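PDB 5CZW: myroilysin from Myroides profundi, which probably cleaves proteins as a zinc-dependent endopeptidase of the astacin (M12A) family of metzincins and is activated by a cysteine-switch mechanism. Local coordinates for residues I49-Y54 against F79-S84; I89-T94 against E115-G120; E148-L153 against S188-Q193; N155-K160 against L211-F216. The protein carries 1 engineered substitution. One frame throughout, in Å; residues are numbered along the deposited sequence.

In the fold
Read from the N terminus, the chain first builds its sheet. Contact 1, pairing strand 48-54 with strand 78-81, closes over the 24 residues between its segments, which include helix 58-63. Contact 2 follows in series, closing the next loop by pairing 89-94 with 115-120; backbone bonds such as that from Gly52 to Ile89 join the two contacts into one sheet. After helix 128-143, which supplies zinc ligands His137 and His141, contacts 3 and 4 lie on the opposite side of the chain's centre. They cross: 148-153 and 155-160 reach forward in turn to 188-193 and 211-216. Ile156 CD1 packs on His149 and His151, binding these two loop contacts together.

Contact 1: I49-Y54 against F79-S84; sequences ITVGLY and FNFVES
Phe81 and Val51 lie side by side on two parallel strands, a worked example of an aromatic ring closing over the neighbour with which it is paired. Phe81 CB stands 4.1 Å from Val51 O, and CG lies beside the backbone N (chi1 -73°). Further out, CD2 rests against CB and CG1 of Val51, CE2 comes within 3.4 Å of Val51 CG1, and CZ keeps to 4.0 Å from Val51 CG1. Val51 CB thus sits over one face in a CH-pi contact, 3.9 Å from the Phe81 ring centroid, while Leu53 CD2 meets the ring edge in its plane. An alanine in place of Phe81 would probably leave Val51 CB without its aromatic face and open a gap beside Leu53. Val51 CG2 turns instead to Phe79, 3.8 Å from its CD1, and Ile49 CD1 lies alongside the same ring at CE1. Along the backbones, Asn80 N bonds Ile49 O, Val51 N bonds Asn80 O, and Val82 N bonds Val51 O; a water then links Leu53 N with Val82 O. Strand 78-81 is outermost in the sheet, strand 89-92 flanks the other side of 48-54, and Phe79 meets Phe139 of helix 128-143 edge-to-face.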
# COMPACT_ATOMS: atom_id res chain seq x y z
N ILE A 49 1.30 16.25 7.37
CA ILE A 49 0.51 15.86 6.21
C ILE A 49 -0.91 15.58 6.68
O ILE A 49 -1.19 14.79 7.63
CB ILE A 49 1.11 14.57 5.55
CG1 ILE A 49 2.58 14.75 5.20
CG2 ILE A 49 0.27 14.18 4.33
CD1 ILE A 49 3.27 13.44 4.90
N THR A 50 -1.86 16.28 6.06
CA THR A 50 -3.29 16.04 6.33
C THR A 50 -3.77 14.70 5.69
O THR A 50 -3.39 14.41 4.56
CB THR A 50 -4.18 17.20 5.86
OG1 THR A 50 -3.96 17.43 4.47
CG2 THR A 50 -3.92 18.47 6.64
N VAL A 51 -4.52 13.95 6.47
CA VAL A 51 -5.06 12.63 6.08
C VAL A 51 -6.55 12.65 6.26
O VAL A 51 -7.02 13.02 7.36
CB VAL A 51 -4.43 11.47 6.92
CG1 VAL A 51 -4.94 10.13 6.39
CG2 VAL A 51 -2.93 11.54 6.84
N GLY A 52 -7.33 12.19 5.28
CA GLY A 52 -8.68 12.08 5.52
C GLY A 52 -9.09 10.64 5.27
O GLY A 52 -8.58 9.98 4.37
N LEU A 53 -10.01 10.19 6.07
CA LEU A 53 -10.55 8.81 5.97
C LEU A 53 -11.97 8.86 5.41
O LEU A 53 -12.92 9.57 5.84
CB LEU A 53 -10.48 8.13 7.36
CG LEU A 53 -9.11 8.08 8.09
CD1 LEU A 53 -9.17 7.33 9.43
CD2 LEU A 53 -8.02 7.48 7.17
N TYR A 54 -12.16 8.04 4.40
CA TYR A 54 -13.42 8.05 3.70
C TYR A 54 -14.11 6.72 3.83
O TYR A 54 -13.66 5.75 3.26
CB TYR A 54 -13.20 8.43 2.22
CG TYR A 54 -12.68 9.81 2.00
CD1 TYR A 54 -11.34 10.10 2.22
CD2 TYR A 54 -13.49 10.82 1.54
CE1 TYR A 54 -10.81 11.36 2.00
CE2 TYR A 54 -12.97 12.10 1.33
CZ TYR A 54 -11.67 12.35 1.51
OH TYR A 54 -11.24 13.61 1.29
N PHE A 79 1.24 12.94 10.75
CA PHE A 79 -0.02 12.83 10.02
C PHE A 79 -1.11 13.45 10.89
O PHE A 79 -1.29 13.07 12.06
CB PHE A 79 -0.36 11.40 9.82
CG PHE A 79 0.63 10.68 8.99
CD1 PHE A 79 0.78 11.08 7.66
CD2 PHE A 79 1.44 9.63 9.45
CE1 PHE A 79 1.66 10.42 6.84
CE2 PHE A 79 2.34 8.97 8.59
CZ PHE A 79 2.49 9.40 7.31
N ASN A 80 -1.76 14.44 10.32
CA ASN A 80 -2.88 15.13 10.96
C ASN A 80 -4.14 14.63 10.34
O ASN A 80 -4.43 14.91 9.18
CB ASN A 80 -2.78 16.67 10.70
CG ASN A 80 -3.88 17.45 11.46
OD1 ASN A 80 -4.56 16.87 12.34
ND2 ASN A 80 -4.08 18.73 11.12
N PHE A 81 -4.94 13.86 11.10
CA PHE A 81 -6.19 13.28 10.61
C PHE A 81 -7.33 14.28 10.74
O PHE A 81 -7.66 14.66 11.88
CB PHE A 81 -6.53 12.00 11.34
CG PHE A 81 -5.67 10.84 10.94
CD1 PHE A 81 -4.34 10.72 11.33
CD2 PHE A 81 -6.12 9.94 10.00
CE1 PHE A 81 -3.52 9.64 10.88
CE2 PHE A 81 -5.31 8.85 9.57
CZ PHE A 81 -4.04 8.71 10.03
N VAL A 82 -7.87 14.69 9.60
CA VAL A 82 -8.83 15.78 9.50
C VAL A 82 -10.17 15.34 8.84
O VAL A 82 -10.25 14.29 8.19
CB VAL A 82 -8.24 16.92 8.71
CG1 VAL A 82 -6.88 17.31 9.18
CG2 VAL A 82 -8.17 16.50 7.27
N GLU A 83 -11.18 16.19 9.00
CA GLU A 83 -12.48 15.96 8.47
C GLU A 83 -12.99 17.19 7.68
O GLU A 83 -14.22 17.33 7.42
CB GLU A 83 -13.45 15.58 9.62
CG GLU A 83 -12.98 14.33 10.37
CD GLU A 83 -13.80 14.02 11.63
OE1 GLU A 83 -15.01 14.34 11.66
OE2 GLU A 83 -13.20 13.46 12.58
N SER A 84 -12.07 18.05 7.28
CA SER A 84 -12.37 19.23 6.47
C SER A 84 -11.41 19.38 5.27
O SER A 84 -10.35 18.81 5.27
CB SER A 84 -12.23 20.47 7.35
OG SER A 84 -10.83 20.62 7.69
O HOH W 1 -10.68 11.87 8.35

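Contact 2: I89-T94 against E115-G120; sequences IRVTFT and ETMNFG
Asn118 grips Thr94 with both ends of its amide and Thr92 with OD1, and hydrogen bonds of this kind dominate the contact. Its OD1 accepts from Thr92 OG1 at 2.7 Å and from Thr94 N at 2.8 Å, the latter in the carbonyl plane on a lone pair. Its ND2 reaches Thr94 O at 3.0 Å, with that oxygen only 3° out of the amide plane, and also bonds Gly98 O. At the other end Arg90 N gives its hydrogen to Thr116 OG1 at 2.9 Å, and Arg90 O is gripped twice, by Thr116 N and by Met117 N. Between them Thr92 N bonds Met117 O and Phe119 N bonds Thr92 O, completing a parallel ladder.

Apolar contacts fill the other face. Val91 CG1 touches the edge of the Phe119 ring, 3.6 Å from CD2, while Val91 CG2 lies 4.0 Å from Met117 SD. Met117 CE ends against Ile89 CG2, and Phe93 CD1 is 3.9 Å from Phe119 CB.

One contact is mixed: Thr116 CG2 lies over one face of the Arg90 guanidinium, toward its rim near NH2, and Arg90 NE bonds Glu114 O.

The chemistry divides the sheet. On the Asn118 face the buried amide is satisfied by Thr92, Thr94 and Gly98, which probably fixes its rotation, whereas Met117 and Phe119 offer a greasy surface to helix 128-143, Phe119 touching Glu138 beside the zinc ligand His137.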
# COMPACT_ATOMS: atom_id res chain seq x y z
N ILE A 89 -3.53 13.23 1.88
CA ILE A 89 -3.67 11.75 1.77
C ILE A 89 -5.12 11.49 2.00
O ILE A 89 -5.72 11.93 2.97
CB ILE A 89 -2.79 11.02 2.77
CG1 ILE A 89 -1.31 11.27 2.38
CG2 ILE A 89 -3.10 9.51 2.78
CD1 ILE A 89 -0.33 10.80 3.40
N ARG A 90 -5.69 10.75 1.05
CA ARG A 90 -7.15 10.45 1.05
C ARG A 90 -7.36 8.92 0.98
O ARG A 90 -6.97 8.26 0.01
CB ARG A 90 -7.92 11.14 -0.07
CG ARG A 90 -7.74 12.67 0.02
CD ARG A 90 -8.44 13.43 -1.12
NE ARG A 90 -7.87 13.16 -2.39
CZ ARG A 90 -6.82 13.75 -2.90
NH1 ARG A 90 -6.19 14.62 -2.21
NH2 ARG A 90 -6.36 13.39 -4.11
N VAL A 91 -7.77 8.39 2.12
CA VAL A 91 -7.81 6.93 2.36
C VAL A 91 -9.27 6.37 2.24
O VAL A 91 -10.24 6.84 2.90
CB VAL A 91 -7.38 6.62 3.81
CG1 VAL A 91 -7.41 5.09 3.98
CG2 VAL A 91 -6.05 7.26 4.12
N THR A 92 -9.43 5.44 1.33
CA THR A 92 -10.66 4.65 1.26
C THR A 92 -10.51 3.24 1.76
O THR A 92 -9.40 2.78 1.97
CB THR A 92 -11.19 4.66 -0.17
OG1 THR A 92 -10.16 4.27 -1.05
CG2 THR A 92 -11.73 6.08 -0.55
N PHE A 93 -11.68 2.57 1.84
CA PHE A 93 -11.80 1.24 2.41
C PHE A 93 -12.60 0.36 1.45
O PHE A 93 -13.54 -0.42 1.88
CB PHE A 93 -12.47 1.33 3.77
CG PHE A 93 -11.62 2.08 4.74
CD1 PHE A 93 -10.56 1.45 5.45
CD2 PHE A 93 -11.83 3.40 4.91
CE1 PHE A 93 -9.77 2.20 6.32
CE2 PHE A 93 -11.01 4.12 5.76
CZ PHE A 93 -10.00 3.51 6.42
N THR A 94 -12.23 0.46 0.20
CA THR A 94 -13.03 -0.24 -0.84
C THR A 94 -12.60 -1.71 -0.81
O THR A 94 -11.46 -2.07 -1.16
CB THR A 94 -12.76 0.38 -2.20
OG1 THR A 94 -13.16 1.76 -2.19
CG2 THR A 94 -13.44 -0.39 -3.28
N GLU A 115 -9.11 8.81 -4.46
CA GLU A 115 -8.30 8.46 -3.32
C GLU A 115 -6.85 8.37 -3.61
O GLU A 115 -6.41 8.16 -4.77
CB GLU A 115 -8.77 7.10 -2.80
CG GLU A 115 -8.30 5.88 -3.58
CD GLU A 115 -9.08 5.56 -4.83
OE1 GLU A 115 -9.82 6.45 -5.33
OE2 GLU A 115 -8.93 4.43 -5.32
N THR A 116 -6.02 8.54 -2.55
CA THR A 116 -4.60 8.38 -2.70
C THR A 116 -4.07 7.04 -2.04
O THR A 116 -2.89 6.67 -2.23
CB THR A 116 -3.75 9.52 -2.13
OG1 THR A 116 -3.74 9.42 -0.69
CG2 THR A 116 -4.28 10.83 -2.64
N MET A 117 -4.95 6.42 -1.25
CA MET A 117 -4.63 5.19 -0.53
C MET A 117 -5.93 4.37 -0.38
O MET A 117 -7.01 4.95 -0.21
CB MET A 117 -4.12 5.55 0.86
CG MET A 117 -3.67 4.36 1.71
SD MET A 117 -3.00 4.82 3.34
CE MET A 117 -1.58 5.81 2.92
N ASN A 118 -5.84 3.04 -0.37
CA ASN A 118 -7.02 2.18 -0.13
C ASN A 118 -6.55 1.00 0.76
O ASN A 118 -5.50 0.47 0.59
CB ASN A 118 -7.57 1.64 -1.41
CG ASN A 118 -8.90 0.94 -1.23
OD1 ASN A 118 -9.89 1.59 -0.84
ND2 ASN A 118 -8.94 -0.40 -1.37
N PHE A 119 -7.45 0.62 1.67
CA PHE A 119 -7.31 -0.61 2.43
C PHE A 119 -8.47 -1.51 1.97
O PHE A 119 -9.63 -1.18 2.17
CB PHE A 119 -7.42 -0.26 3.87
CG PHE A 119 -6.20 0.43 4.39
CD1 PHE A 119 -4.99 -0.24 4.40
CD2 PHE A 119 -6.24 1.74 4.69
CE1 PHE A 119 -3.87 0.45 4.85
CE2 PHE A 119 -5.15 2.46 5.14
CZ PHE A 119 -3.94 1.80 5.21
N GLY A 120 -8.07 -2.60 1.37
CA GLY A 120 -9.05 -3.46 0.71
C GLY A 120 -9.67 -4.60 1.49
O GLY A 120 -10.50 -5.31 0.90

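Contact 3: E148-L153 against S188-Q193; sequences EHQHPL and STTQTQ
Glu148 crosses Thr192 and Gln193 at a slant, and its carboxylate is held by three donors. The chain bends at chi2 (-70°), which brings CD round toward them. OE1 takes the hydroxyl of Thr192 on its syn lone pair, with OG1 at 2.6 Å. OE2 uses both sides: Gln193 N comes to the syn lone pair at 2.8 Å, almost straight, and Gln193 NE2 to the anti one at 2.9 Å, the carboxylate and amide planes being 30° apart. The same NE2 also bonds Ile146 O.

Two histidine rings meet the opposing backbone differently. His149 turns its edge, CD2 lying 3.3 Å from Thr189 O in the ring plane. His151 presents a face, with Ser188 O 3.3 Å above the ring centre and Pro152 CD on the opposite face; its NE2 is bonded to Asn155. A weak bond joins His149 NE2 and His151 ND1. Between these groups His149 and Gln191 form one antiparallel hydrogen-bonded pair, and Thr190 OG1 accepts from His151 N.

Glu148 directly follows the third zinc histidine, His147, and its backbone bonds Met203 and Tyr205; this fits the extended zinc-binding motif of astacins, in which a glutamate follows that histidine, set against the metzincin Met-turn.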
# COMPACT_ATOMS: atom_id res chain seq x y z
N GLU A 148 10.44 -3.75 -0.77
CA GLU A 148 11.61 -4.68 -0.67
C GLU A 148 11.20 -6.03 -1.20
O GLU A 148 10.19 -6.56 -0.79
CB GLU A 148 12.00 -4.86 0.80
CG GLU A 148 12.56 -3.57 1.43
CD GLU A 148 13.93 -3.20 0.87
OE1 GLU A 148 14.84 -4.10 0.69
OE2 GLU A 148 14.08 -2.00 0.49
N HIS A 149 11.92 -6.54 -2.20
CA HIS A 149 11.57 -7.84 -2.78
C HIS A 149 12.88 -8.59 -3.01
O HIS A 149 13.71 -8.14 -3.74
CB HIS A 149 10.86 -7.64 -4.08
CG HIS A 149 10.70 -8.89 -4.85
ND1 HIS A 149 9.87 -9.91 -4.43
CD2 HIS A 149 11.23 -9.28 -6.02
CE1 HIS A 149 9.93 -10.90 -5.30
NE2 HIS A 149 10.74 -10.54 -6.28
N GLN A 150 13.04 -9.69 -2.31
CA GLN A 150 14.19 -10.56 -2.44
C GLN A 150 13.70 -11.60 -3.38
O GLN A 150 12.81 -12.37 -3.03
CB GLN A 150 14.48 -11.19 -1.05
CG GLN A 150 15.82 -11.90 -0.91
CD GLN A 150 16.94 -10.88 -0.95
OE1 GLN A 150 17.98 -11.13 -1.53
NE2 GLN A 150 16.68 -9.69 -0.39
N HIS A 151 14.21 -11.58 -4.61
CA HIS A 151 13.79 -12.50 -5.62
C HIS A 151 14.24 -13.96 -5.32
O HIS A 151 15.41 -14.19 -5.07
CB HIS A 151 14.29 -12.06 -7.00
CG HIS A 151 13.61 -12.82 -8.08
ND1 HIS A 151 12.27 -12.65 -8.34
CD2 HIS A 151 14.02 -13.85 -8.86
CE1 HIS A 151 11.88 -13.52 -9.25
NE2 HIS A 151 12.94 -14.24 -9.61
N PRO A 152 13.29 -14.91 -5.31
CA PRO A 152 13.80 -16.24 -4.94
C PRO A 152 14.58 -16.89 -6.09
O PRO A 152 14.27 -16.65 -7.27
CB PRO A 152 12.54 -17.02 -4.78
CG PRO A 152 11.55 -16.41 -5.68
CD PRO A 152 11.82 -14.96 -5.43
N LEU A 153 15.48 -17.80 -5.72
CA LEU A 153 16.31 -18.53 -6.66
C LEU A 153 15.48 -19.37 -7.67
O LEU A 153 15.91 -19.63 -8.80
CB LEU A 153 17.27 -19.40 -5.85
CG LEU A 153 18.62 -19.74 -6.40
CD1 LEU A 153 19.56 -18.54 -6.50
CD2 LEU A 153 19.17 -20.84 -5.51
N SER A 188 10.76 -9.71 -11.19
CA SER A 188 11.57 -10.84 -11.66
C SER A 188 13.00 -10.72 -11.16
O SER A 188 13.86 -11.57 -11.42
CB SER A 188 11.58 -10.90 -13.16
OG SER A 188 12.29 -9.79 -13.65
N THR A 189 13.29 -9.65 -10.42
CA THR A 189 14.61 -9.41 -9.87
C THR A 189 14.45 -8.70 -8.53
O THR A 189 13.40 -8.15 -8.21
CB THR A 189 15.46 -8.58 -10.88
OG1 THR A 189 15.68 -9.34 -12.08
CG2 THR A 189 16.79 -8.18 -10.31
N THR A 190 15.47 -8.81 -7.71
CA THR A 190 15.49 -8.20 -6.39
C THR A 190 15.34 -6.68 -6.51
O THR A 190 15.92 -6.04 -7.39
CB THR A 190 16.80 -8.61 -5.65
OG1 THR A 190 16.69 -9.98 -5.24
CG2 THR A 190 17.07 -7.67 -4.41
N GLN A 191 14.55 -6.11 -5.60
CA GLN A 191 14.25 -4.69 -5.53
C GLN A 191 14.48 -4.24 -4.09
O GLN A 191 14.03 -4.90 -3.17
CB GLN A 191 12.77 -4.44 -5.84
CG GLN A 191 12.26 -4.86 -7.20
CD GLN A 191 12.25 -3.68 -8.15
OE1 GLN A 191 11.98 -2.52 -7.70
NE2 GLN A 191 12.47 -3.94 -9.48
N THR A 192 15.23 -3.16 -3.89
CA THR A 192 15.54 -2.71 -2.52
C THR A 192 15.92 -1.26 -2.47
O THR A 192 16.51 -0.74 -3.44
CB THR A 192 16.75 -3.48 -1.95
OG1 THR A 192 16.91 -3.19 -0.56
CG2 THR A 192 18.07 -3.14 -2.72
N GLN A 193 15.68 -0.66 -1.32
CA GLN A 193 16.20 0.69 -1.05
C GLN A 193 17.27 0.68 0.02
O GLN A 193 17.79 1.75 0.43
CB GLN A 193 15.05 1.67 -0.75
CG GLN A 193 14.29 1.39 0.52
CD GLN A 193 12.80 1.38 0.24
OE1 GLN A 193 12.20 2.40 -0.20
NE2 GLN A 193 12.15 0.22 0.56

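Contact 4: N155-K160 against L211-F216; sequences NIPWDK and LTTNGF
Pro157 and Thr213 join the backbones, Thr213 N bonding Pro157 O at 3.1 Å almost along the C=O axis, while Asp159 N bonds Leu211 O on the far side of a single bridge between Trp158 and Thr212. The motif is an inverse gamma turn centred on Pro157, closed by Trp158 N to Ile156 O, and it leads straight into helix 160-167, for which Asp159 is the N-cap, its OD1 bonding Lys162 N.

Pro157 and Phe216 cross at about a right angle and make a close apolar pair. Phe216 CG is anti to the backbone N (chi1 178°), which puts it 3.6 Å from Pro157 CG. Pro157 CD lies over one ring face in a CH-pi contact, 3.7 Å from the Phe216 centroid and 19° off the normal, and Pro157 CG presses on Phe216 CB at 3.4 Å. Ile156 CG2 approaches the same ring obliquely. An alanine in place of Phe216 would probably leave Pro157 CD and Ile156 CG2 without their aromatic partner and open a gap beside the turn.

Asn214 ND2 also approaches the proline, 3.6 Å from Pro157 CB. Thr213 CG2 meets Asp159 CB at 3.7 Å, and its OG1 makes a weak bond to Pro157 O. The CB of Trp158 is directed away from 211-216, yet ring atom CE3 has Leu211 O at its edge; Ile156 CG2 covers the centre of one indole face, and Phe184 meets the indole from outside the contact. Within the second loop, Thr212 OG1 donates to Phe216 O at 2.8 Å, in the carbonyl plane on a lone pair.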
# COMPACT_ATOMS: atom_id res chain seq x y z
N ASN A 155 12.64 -18.50 -8.95
CA ASN A 155 11.61 -17.71 -9.62
C ASN A 155 10.25 -17.92 -9.02
O ASN A 155 10.00 -18.90 -8.32
CB ASN A 155 11.45 -18.05 -11.11
CG ASN A 155 12.64 -17.56 -11.94
OD1 ASN A 155 12.92 -18.09 -13.01
ND2 ASN A 155 13.30 -16.54 -11.48
N ILE A 156 9.37 -16.98 -9.32
CA ILE A 156 8.06 -17.01 -8.71
C ILE A 156 7.07 -17.81 -9.54
O ILE A 156 6.88 -17.50 -10.71
CB ILE A 156 7.53 -15.57 -8.51
CG1 ILE A 156 8.53 -14.75 -7.66
CG2 ILE A 156 6.13 -15.63 -7.88
CD1 ILE A 156 8.40 -13.25 -7.75
N PRO A 157 6.43 -18.78 -8.85
CA PRO A 157 5.47 -19.55 -9.63
C PRO A 157 4.09 -18.92 -9.83
O PRO A 157 3.15 -19.40 -9.34
CB PRO A 157 5.37 -20.87 -8.86
CG PRO A 157 5.42 -20.44 -7.49
CD PRO A 157 6.51 -19.41 -7.45
N TRP A 158 4.03 -17.86 -10.58
CA TRP A 158 2.78 -17.21 -10.88
C TRP A 158 1.81 -18.07 -11.62
O TRP A 158 2.17 -18.82 -12.60
CB TRP A 158 2.99 -15.96 -11.73
CG TRP A 158 3.89 -14.89 -11.21
CD1 TRP A 158 5.14 -14.63 -11.64
CD2 TRP A 158 3.63 -13.94 -10.16
NE1 TRP A 158 5.66 -13.57 -10.95
CE2 TRP A 158 4.77 -13.15 -10.02
CE3 TRP A 158 2.53 -13.67 -9.34
CZ2 TRP A 158 4.84 -12.09 -9.11
CZ3 TRP A 158 2.61 -12.60 -8.43
CH2 TRP A 158 3.77 -11.84 -8.33
N ASP A 159 0.54 -17.94 -11.25
CA ASP A 159 -0.53 -18.51 -12.07
C ASP A 159 -0.92 -17.39 -12.97
O ASP A 159 -1.66 -16.49 -12.57
CB ASP A 159 -1.66 -18.97 -11.19
CG ASP A 159 -2.84 -19.51 -11.99
OD1 ASP A 159 -3.06 -19.05 -13.14
OD2 ASP A 159 -3.59 -20.34 -11.41
N LYS A 160 -0.37 -17.37 -14.18
CA LYS A 160 -0.42 -16.13 -14.98
C LYS A 160 -1.88 -15.72 -15.33
O LYS A 160 -2.26 -14.54 -15.24
CB LYS A 160 0.50 -16.23 -16.21
CG LYS A 160 1.93 -16.61 -15.84
CD LYS A 160 2.95 -16.35 -16.96
CE LYS A 160 3.65 -15.01 -16.78
NZ LYS A 160 5.02 -15.00 -17.37
N LEU A 211 -2.41 -16.04 -6.14
CA LEU A 211 -1.89 -15.70 -7.45
C LEU A 211 -0.79 -16.61 -7.99
O LEU A 211 -0.18 -16.30 -8.96
CB LEU A 211 -1.30 -14.26 -7.46
CG LEU A 211 -2.25 -13.11 -7.08
CD1 LEU A 211 -2.66 -13.26 -5.65
CD2 LEU A 211 -1.55 -11.80 -7.17
N THR A 212 -0.55 -17.68 -7.28
CA THR A 212 0.49 -18.60 -7.63
C THR A 212 -0.09 -19.99 -7.77
O THR A 212 -1.23 -20.20 -7.45
CB THR A 212 1.51 -18.66 -6.53
OG1 THR A 212 0.87 -19.15 -5.36
CG2 THR A 212 2.11 -17.29 -6.27
N THR A 213 0.73 -20.93 -8.20
CA THR A 213 0.32 -22.29 -8.42
C THR A 213 0.69 -23.34 -7.46
O THR A 213 0.03 -24.32 -7.40
CB THR A 213 0.89 -22.82 -9.72
OG1 THR A 213 2.29 -22.66 -9.66
CG2 THR A 213 0.33 -22.07 -10.80
N ASN A 214 1.76 -23.15 -6.74
CA ASN A 214 2.17 -24.23 -5.83
C ASN A 214 1.57 -24.18 -4.42
O ASN A 214 1.69 -25.06 -3.68
CB ASN A 214 3.67 -24.10 -5.74
CG ASN A 214 4.35 -24.75 -6.92
OD1 ASN A 214 3.92 -25.84 -7.37
ND2 ASN A 214 5.41 -24.14 -7.41
N GLY A 215 0.89 -23.09 -4.14
CA GLY A 215 0.51 -22.70 -2.82
C GLY A 215 1.67 -21.76 -2.33
O GLY A 215 1.69 -21.31 -1.20
N PHE A 216 2.61 -21.46 -3.22
CA PHE A 216 3.72 -20.64 -2.91
C PHE A 216 3.19 -19.31 -2.42
O PHE A 216 2.31 -18.81 -2.96
CB PHE A 216 4.53 -20.41 -4.18
CG PHE A 216 5.69 -19.52 -4.00
CD1 PHE A 216 5.56 -18.18 -4.16
CD2 PHE A 216 6.90 -20.01 -3.63
CE1 PHE A 216 6.61 -17.33 -3.97
CE2 PHE A 216 7.95 -19.17 -3.42
CZ PHE A 216 7.81 -17.83 -3.61